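PDB 3LPZ: uncharacterized protein from Chaetomium thermophilum, which probably acts in the Get pathway of tail-anchored protein biogenesis as an alpha-solenoid adaptor that binds Get5 and other partners. Local coordinates for residues W51-L65 and G74-A88. Sequence-based numbering, arbitrary orientation. Where two conformers were deposited one is given.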
ATOM      1  N   TRP A  51     -15.662  10.576  26.292  1.00 24.70           N
ATOM      2  CA  TRP A  51     -14.709   9.974  25.366  1.00 25.80           C
ATOM      3  C   TRP A  51     -13.525  10.876  25.121  1.00 25.58           C
ATOM      4  O   TRP A  51     -12.405  10.373  24.959  1.00 25.79           O
ATOM      5  CB  TRP A  51     -15.388   9.652  24.029  1.00 26.56           C
ATOM      6  CG  TRP A  51     -16.552   8.742  24.232  1.00 28.88           C
ATOM      7  CD1 TRP A  51     -17.887   9.067  24.126  1.00 30.59           C
ATOM      8  CD2 TRP A  51     -16.501   7.369  24.620  1.00 29.17           C
ATOM      9  NE1 TRP A  51     -18.654   7.973  24.409  1.00 29.76           N
ATOM     10  CE2 TRP A  51     -17.833   6.915  24.711  1.00 30.23           C
ATOM     11  CE3 TRP A  51     -15.457   6.467  24.872  1.00 30.03           C
ATOM     12  CZ2 TRP A  51     -18.151   5.599  25.041  1.00 31.14           C
ATOM     13  CZ3 TRP A  51     -15.773   5.163  25.210  1.00 32.26           C
ATOM     14  CH2 TRP A  51     -17.107   4.742  25.295  1.00 32.55           C
ATOM     15  N   ALA A  52     -13.768  12.190  25.105  1.00 25.07           N
ATOM     16  CA  ALA A  52     -12.708  13.151  24.822  1.00 25.03           C
ATOM     17  C   ALA A  52     -11.610  13.095  25.897  1.00 24.82           C
ATOM     18  O   ALA A  52     -10.433  13.203  25.585  1.00 24.80           O
ATOM     19  CB  ALA A  52     -13.267  14.567  24.669  1.00 25.52           C
ATOM     20  N   ALA A  53     -12.022  12.926  27.151  1.00 24.07           N
ATOM     21  CA  ALA A  53     -11.090  12.762  28.261  1.00 23.48           C
ATOM     22  C   ALA A  53     -10.314  11.447  28.145  1.00 22.43           C
ATOM     23  O   ALA A  53      -9.092  11.435  28.261  1.00 21.71           O
ATOM     24  CB  ALA A  53     -11.837  12.832  29.600  1.00 23.13           C
ATOM     25  N   ALA A  54     -11.027  10.346  27.917  1.00 21.51           N
ATOM     26  CA  ALA A  54     -10.373   9.056  27.824  1.00 21.30           C
ATOM     27  C   ALA A  54      -9.304   9.093  26.726  1.00 21.11           C
ATOM     28  O   ALA A  54      -8.203   8.590  26.921  1.00 20.32           O
ATOM     29  CB  ALA A  54     -11.385   7.956  27.532  1.00 21.18           C
ATOM     30  N   VAL A  55      -9.658   9.669  25.570  1.00 20.72           N
ATOM     31  CA  VAL A  55      -8.760   9.771  24.433  1.00 20.66           C
ATOM     32  C   VAL A  55      -7.520  10.609  24.753  1.00 21.70           C
ATOM     33  O   VAL A  55      -6.399  10.205  24.415  1.00 22.39           O
ATOM     34  CB  VAL A  55      -9.499  10.329  23.154  1.00 20.70           C
ATOM     35  CG1 VAL A  55      -8.490  10.877  22.104  1.00 19.04           C
ATOM     36  CG2 VAL A  55     -10.376   9.259  22.535  1.00 19.69           C
ATOM     37  N   ASP A  56      -7.706  11.774  25.374  1.00 22.25           N
ATOM     38  CA  ASP A  56      -6.563  12.657  25.657  0.50 22.84           C
ATOM     39  C   ASP A  56      -5.622  11.942  26.628  1.00 22.87           C
ATOM     40  O   ASP A  56      -4.410  11.954  26.436  1.00 23.31           O
ATOM     41  CB  ASP A  56      -7.001  14.000  26.253  0.50 23.13           C
ATOM     42  CG  ASP A  56      -7.591  14.958  25.219  0.50 24.50           C
ATOM     43  OD1 ASP A  56      -7.434  14.754  24.000  0.50 25.35           O
ATOM     44  OD2 ASP A  56      -8.239  15.932  25.638  0.50 27.06           O
ATOM     45  N   ILE A  57      -6.190  11.305  27.651  1.00 21.86           N
ATOM     46  CA  ILE A  57      -5.395  10.547  28.623  1.00 21.42           C
ATOM     47  C   ILE A  57      -4.597   9.410  27.966  1.00 20.67           C
ATOM     48  O   ILE A  57      -3.376   9.322  28.140  1.00 21.27           O
ATOM     49  CB  ILE A  57      -6.270   9.998  29.775  1.00 21.37           C
ATOM     50  CG1 ILE A  57      -6.803  11.179  30.610  1.00 21.51           C
ATOM     51  CG2 ILE A  57      -5.462   9.010  30.657  1.00 20.80           C
ATOM     52  CD1 ILE A  57      -7.985  10.827  31.484  1.00 21.60           C
ATOM     53  N   LEU A  58      -5.283   8.550  27.220  1.00 18.85           N
ATOM     54  CA  LEU A  58      -4.605   7.422  26.554  1.00 18.61           C
ATOM     55  C   LEU A  58      -3.541   7.882  25.552  1.00 19.09           C
ATOM     56  O   LEU A  58      -2.430   7.324  25.516  1.00 18.69           O
ATOM     57  CB  LEU A  58      -5.640   6.501  25.863  1.00 17.83           C
ATOM     58  CG  LEU A  58      -6.523   5.763  26.879  1.00 16.93           C
ATOM     59  CD1 LEU A  58      -7.696   5.058  26.194  1.00 16.38           C
ATOM     60  CD2 LEU A  58      -5.706   4.765  27.685  1.00 16.53           C
ATOM     61  N   ALA A  59      -3.877   8.866  24.714  1.00 19.48           N
ATOM     62  CA  ALA A  59      -2.908   9.335  23.706  1.00 20.56           C
ATOM     63  C   ALA A  59      -1.672   9.968  24.361  1.00 20.92           C
ATOM     64  O   ALA A  59      -0.561   9.687  23.950  1.00 20.21           O
ATOM     65  CB  ALA A  59      -3.574  10.336  22.677  1.00 20.68           C
ATOM     66  N   SER A  60      -1.862  10.821  25.371  1.00 20.75           N
ATOM     67  CA  SER A  60      -0.708  11.498  25.978  1.00 21.43           C
ATOM     68  C   SER A  60       0.179  10.498  26.710  1.00 20.98           C
ATOM     69  O   SER A  60       1.399  10.517  26.547  1.00 21.71           O
ATOM     70  CB  SER A  60      -1.148  12.579  26.978  1.00 22.11           C
ATOM     71  OG  SER A  60      -2.032  13.487  26.368  1.00 25.23           O
ATOM     72  N   VAL A  61      -0.426   9.610  27.491  1.00 20.00           N
ATOM     73  CA  VAL A  61       0.342   8.676  28.312  1.00 19.87           C
ATOM     74  C   VAL A  61       0.981   7.558  27.464  1.00 20.17           C
ATOM     75  O   VAL A  61       2.107   7.113  27.747  1.00 19.82           O
ATOM     76  CB  VAL A  61      -0.497   8.076  29.482  1.00 19.68           C
ATOM     77  CG1 VAL A  61       0.303   6.975  30.234  1.00 19.73           C
ATOM     78  CG2 VAL A  61      -0.989   9.196  30.474  1.00 20.76           C
ATOM     79  N   SER A  62       0.261   7.102  26.438  1.00 19.69           N
ATOM     80  CA  SER A  62       0.822   6.151  25.484  1.00 20.56           C
ATOM     81  C   SER A  62       2.108   6.699  24.869  1.00 20.76           C
ATOM     82  O   SER A  62       3.131   5.998  24.820  1.00 21.05           O
ATOM     83  CB  SER A  62      -0.152   5.845  24.338  1.00 20.69           C
ATOM     84  OG  SER A  62       0.555   5.098  23.352  1.00 24.59           O
ATOM     85  N   GLN A  63       2.046   7.939  24.389  1.00 19.93           N
ATOM     86  CA  GLN A  63       3.218   8.567  23.783  1.00 21.39           C
ATOM     87  C   GLN A  63       4.367   8.722  24.796  1.00 21.96           C
ATOM     88  O   GLN A  63       5.551   8.462  24.458  1.00 21.94           O
ATOM     89  CB  GLN A  63       2.855   9.891  23.101  1.00 21.00           C
ATOM     90  CG  GLN A  63       1.858   9.658  21.953  1.00 22.25           C
ATOM     91  CD  GLN A  63       1.367  10.921  21.296  1.00 25.53           C
ATOM     92  OE1 GLN A  63       1.864  11.997  21.583  1.00 29.79           O
ATOM     93  NE2 GLN A  63       0.378  10.795  20.398  1.00 23.75           N
ATOM     94  N   THR A  64       4.040   9.114  26.027  1.00 22.13           N
ATOM     95  CA  THR A  64       5.093   9.198  27.059  1.00 22.53           C
ATOM     96  C   THR A  64       5.782   7.858  27.321  1.00 22.75           C
ATOM     97  O   THR A  64       7.025   7.788  27.466  1.00 22.56           O
ATOM     98  CB  THR A  64       4.571   9.783  28.389  1.00 22.18           C
ATOM     99  OG1 THR A  64       4.065  11.097  28.151  1.00 22.42           O
ATOM    100  CG2 THR A  64       5.708   9.871  29.421  1.00 22.11           C
ATOM    101  N   LEU A  65       4.982   6.791  27.399  1.00 22.89           N
ATOM    102  CA  LEU A  65       5.538   5.460  27.633  1.00 23.15           C
ATOM    103  C   LEU A  65       6.425   5.057  26.467  1.00 23.62           C
ATOM    104  O   LEU A  65       7.528   4.556  26.667  1.00 23.56           O
ATOM    105  CB  LEU A  65       4.432   4.433  27.813  1.00 22.82           C
ATOM    106  CG  LEU A  65       3.764   4.443  29.190  1.00 23.66           C
ATOM    107  CD1 LEU A  65       2.357   3.871  29.126  1.00 22.25           C
ATOM    108  CD2 LEU A  65       4.621   3.687  30.207  1.00 25.47           C
ATOM    109  N   GLY A  74       3.297   1.087  26.503  1.00 22.66           N
ATOM    110  CA  GLY A  74       2.915   2.186  25.611  1.00 22.62           C
ATOM    111  C   GLY A  74       2.102   1.714  24.416  1.00 22.35           C
ATOM    112  O   GLY A  74       1.120   2.374  24.022  1.00 21.85           O
ATOM    113  N   GLY A  75       2.505   0.584  23.834  1.00 22.17           N
ATOM    114  CA  GLY A  75       1.786   0.029  22.670  1.00 22.34           C
ATOM    115  C   GLY A  75       0.408  -0.488  23.059  1.00 22.64           C
ATOM    116  O   GLY A  75      -0.560  -0.341  22.318  1.00 22.43           O
ATOM    117  N   ASP A  76       0.324  -1.130  24.219  1.00 22.65           N
ATOM    118  CA  ASP A  76      -0.958  -1.614  24.711  1.00 22.72           C
ATOM    119  C   ASP A  76      -1.919  -0.424  24.913  1.00 21.74           C
ATOM    120  O   ASP A  76      -3.100  -0.490  24.549  1.00 21.00           O
ATOM    121  CB  ASP A  76      -0.764  -2.389  26.012  1.00 23.91           C
ATOM    122  CG  ASP A  76      -0.257  -3.804  25.783  1.00 27.95           C
ATOM    123  OD1 ASP A  76      -0.172  -4.262  24.620  1.00 31.23           O
ATOM    124  OD2 ASP A  76       0.062  -4.479  26.781  1.00 33.52           O
ATOM    125  N   LEU A  77      -1.412   0.681  25.456  1.00 20.54           N
ATOM    126  CA  LEU A  77      -2.259   1.880  25.586  1.00 20.20           C
ATOM    127  C   LEU A  77      -2.666   2.460  24.228  1.00 19.25           C
ATOM    128  O   LEU A  77      -3.784   2.973  24.081  1.00 18.26           O
ATOM    129  CB  LEU A  77      -1.577   2.960  26.433  1.00 20.81           C
ATOM    130  CG  LEU A  77      -2.092   3.128  27.852  1.00 23.49           C
ATOM    131  CD1 LEU A  77      -2.458   1.808  28.522  1.00 24.38           C
ATOM    132  CD2 LEU A  77      -1.172   3.951  28.674  1.00 23.71           C
ATOM    133  N   ALA A  78      -1.753   2.391  23.256  1.00 18.32           N
ATOM    134  CA  ALA A  78      -2.061   2.876  21.900  1.00 18.82           C
ATOM    135  C   ALA A  78      -3.163   2.021  21.272  1.00 18.84           C
ATOM    136  O   ALA A  78      -4.041   2.538  20.593  1.00 17.86           O
ATOM    137  CB  ALA A  78      -0.790   2.896  21.007  1.00 18.20           C
ATOM    138  N   VAL A  79      -3.114   0.708  21.492  1.00 19.14           N
ATOM    139  CA  VAL A  79      -4.201  -0.186  21.021  1.00 19.28           C
ATOM    140  C   VAL A  79      -5.524   0.149  21.726  1.00 19.53           C
ATOM    141  O   VAL A  79      -6.602   0.173  21.084  1.00 19.35           O
ATOM    142  CB  VAL A  79      -3.808  -1.709  21.186  1.00 19.60           C
ATOM    143  CG1 VAL A  79      -4.982  -2.656  20.875  1.00 18.90           C
ATOM    144  CG2 VAL A  79      -2.609  -2.045  20.266  1.00 19.29           C
ATOM    145  N   LEU A  80      -5.457   0.429  23.035  1.00 19.32           N
ATOM    146  CA  LEU A  80      -6.655   0.795  23.805  0.50 19.26           C
ATOM    147  C   LEU A  80      -7.252   2.102  23.260  1.00 19.36           C
ATOM    148  O   LEU A  80      -8.457   2.289  23.243  1.00 19.51           O
ATOM    149  CB  LEU A  80      -6.299   0.946  25.293  0.50 19.10           C
ATOM    150  CG  LEU A  80      -7.438   1.135  26.297  0.50 18.37           C
ATOM    151  CD1 LEU A  80      -8.510   0.053  26.117  0.50 18.09           C
ATOM    152  CD2 LEU A  80      -6.900   1.163  27.750  0.50 17.80           C
ATOM    153  N   LEU A  81      -6.383   3.000  22.804  1.00 19.01           N
ATOM    154  CA  LEU A  81      -6.807   4.264  22.252  1.00 18.51           C
ATOM    155  C   LEU A  81      -7.679   4.023  21.012  1.00 18.42           C
ATOM    156  O   LEU A  81      -8.717   4.667  20.845  1.00 17.68           O
ATOM    157  CB  LEU A  81      -5.584   5.129  21.891  1.00 18.84           C
ATOM    158  CG  LEU A  81      -5.852   6.421  21.085  1.00 19.97           C
ATOM    159  CD1 LEU A  81      -6.762   7.384  21.895  1.00 20.82           C
ATOM    160  CD2 LEU A  81      -4.534   7.104  20.636  1.00 18.09           C
ATOM    161  N   VAL A  82      -7.236   3.123  20.133  1.00 18.89           N
ATOM    162  CA  VAL A  82      -8.026   2.779  18.945  1.00 19.18           C
ATOM    163  C   VAL A  82      -9.348   2.173  19.394  1.00 20.28           C
ATOM    164  O   VAL A  82     -10.391   2.514  18.843  1.00 19.59           O
ATOM    165  CB  VAL A  82      -7.321   1.751  18.012  1.00 18.98           C
ATOM    166  CG1 VAL A  82      -8.243   1.383  16.827  1.00 18.97           C
ATOM    167  CG2 VAL A  82      -5.997   2.313  17.492  1.00 18.27           C
ATOM    168  N   ASP A  83      -9.343   1.256  20.365  1.00 21.05           N
ATOM    169  CA  ASP A  83     -10.601   0.646  20.791  0.50 22.60           C
ATOM    170  C   ASP A  83     -11.540   1.699  21.404  1.00 22.21           C
ATOM    171  O   ASP A  83     -12.769   1.595  21.325  1.00 22.35           O
ATOM    172  CB  ASP A  83     -10.329  -0.535  21.730  0.50 23.51           C
ATOM    173  CG  ASP A  83      -9.986  -1.807  20.962  0.50 25.83           C
ATOM    174  OD1 ASP A  83     -10.836  -2.318  20.180  0.50 28.98           O
ATOM    175  OD2 ASP A  83      -8.863  -2.306  21.123  0.50 29.10           O
ATOM    176  N   THR A  84     -10.938   2.726  22.009  1.00 21.36           N
ATOM    177  CA  THR A  84     -11.696   3.817  22.584  1.00 20.57           C
ATOM    178  C   THR A  84     -12.371   4.621  21.475  1.00 20.20           C
ATOM    179  O   THR A  84     -13.526   4.994  21.629  1.00 20.22           O
ATOM    180  CB  THR A  84     -10.805   4.707  23.481  1.00 20.91           C
ATOM    181  OG1 THR A  84     -10.311   3.900  24.567  1.00 20.36           O
ATOM    182  CG2 THR A  84     -11.592   5.890  24.060  1.00 19.80           C
ATOM    183  N   PHE A  85     -11.663   4.873  20.366  1.00 19.56           N
ATOM    184  CA  PHE A  85     -12.250   5.581  19.204  1.00 20.21           C
ATOM    185  C   PHE A  85     -13.447   4.785  18.669  1.00 20.33           C
ATOM    186  O   PHE A  85     -14.493   5.340  18.346  1.00 20.13           O
ATOM    187  CB  PHE A  85     -11.214   5.777  18.079  1.00 19.22           C
ATOM    188  CG  PHE A  85     -10.235   6.940  18.292  1.00 20.89           C
ATOM    189  CD1 PHE A  85     -10.596   8.094  18.979  1.00 22.19           C
ATOM    190  CD2 PHE A  85      -8.961   6.889  17.738  1.00 23.46           C
ATOM    191  CE1 PHE A  85      -9.679   9.171  19.144  1.00 22.57           C
ATOM    192  CE2 PHE A  85      -8.042   7.960  17.902  1.00 23.15           C
ATOM    193  CZ  PHE A  85      -8.415   9.097  18.597  1.00 20.89           C
ATOM    194  N   ARG A  86     -13.280   3.482  18.545  1.00 21.22           N
ATOM    195  CA  ARG A  86     -14.395   2.603  18.160  1.00 23.35           C
ATOM    196  C   ARG A  86     -15.621   2.707  19.040  1.00 24.29           C
ATOM    197  O   ARG A  86     -16.732   2.861  18.535  1.00 24.63           O
ATOM    198  CB  ARG A  86     -13.964   1.160  18.233  1.00 23.86           C
ATOM    199  CG  ARG A  86     -13.034   0.784  17.210  1.00 25.17           C
ATOM    200  CD  ARG A  86     -12.958  -0.725  17.208  1.00 27.97           C
ATOM    201  NE  ARG A  86     -12.059  -1.155  16.162  1.00 28.37           N
ATOM    202  CZ  ARG A  86     -10.823  -1.574  16.368  1.00 29.94           C
ATOM    203  NH1 ARG A  86     -10.322  -1.641  17.618  1.00 30.94           N
ATOM    204  NH2 ARG A  86     -10.104  -1.946  15.326  1.00 27.82           N
ATOM    205  N   GLN A  87     -15.411   2.579  20.354  1.00 25.13           N
ATOM    206  CA  GLN A  87     -16.491   2.639  21.337  1.00 26.36           C
ATOM    207  C   GLN A  87     -17.183   4.001  21.361  1.00 25.93           C
ATOM    208  O   GLN A  87     -18.379   4.094  21.587  1.00 25.86           O
ATOM    209  CB  GLN A  87     -15.950   2.353  22.736  1.00 26.97           C
ATOM    210  CG  GLN A  87     -15.607   0.924  22.961  1.00 30.41           C
ATOM    211  CD  GLN A  87     -15.393   0.657  24.429  1.00 37.54           C
ATOM    212  OE1 GLN A  87     -16.235   0.035  25.078  1.00 42.53           O
ATOM    213  NE2 GLN A  87     -14.297   1.173  24.982  1.00 38.76           N
ATOM    214  N   ALA A  88     -16.406   5.048  21.137  1.00 25.37           N
ATOM    215  CA  ALA A  88     -16.929   6.406  21.044  1.00 25.17           C
ATOM    216  C   ALA A  88     -17.669   6.664  19.725  1.00 24.74           C
ATOM    217  O   ALA A  88     -18.313   7.679  19.591  1.00 24.17           O
ATOM    218  CB  ALA A  88     -15.785   7.400  21.186  1.00 25.00           C
TER
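The indole of W51 lies with one face against Q87 and A88. It sits at one end of an antiparallel helix hairpin of the alpha-solenoid, with segment axes 8.0 Å apart at 157°. A88 CB makes a CH-pi contact over the five-membered ring, 3.7 Å from its centroid, and Q87 O sits above the same face, offset toward the rim. T84 CG2 comes to the edge of the indole near its plane. The F85 ring meets V55 obliquely, its CE1 3.5 Å from V55 CG2, while L81 CD1, from the same helix as F85, lies over one face, offset toward the rim. Helix 28-47 packs on W51 and A54, and helix 94-104 touches V55 and F85. Without the indole, as with an alanine here, A88 CB and T84 CG2 would probably lose their cover and a gap would open at this end.

Knobs-into-holes packing fills the middle. L58 enters among L77, L80, L81 and T84; its CD2 packs 4.0 Å from L77 CG. In return, L77 sits among L58, V61, S62 and L65. At the far end the helices close up, with L65 CB tight against G74 CA at 3.5 Å. With chi1 at 170°, S62 turns OG away from its own N and across to helix 71-88. S62 OG donates to G74 O at 2.9 Å, from the opposite face of that carbonyl to A78 N.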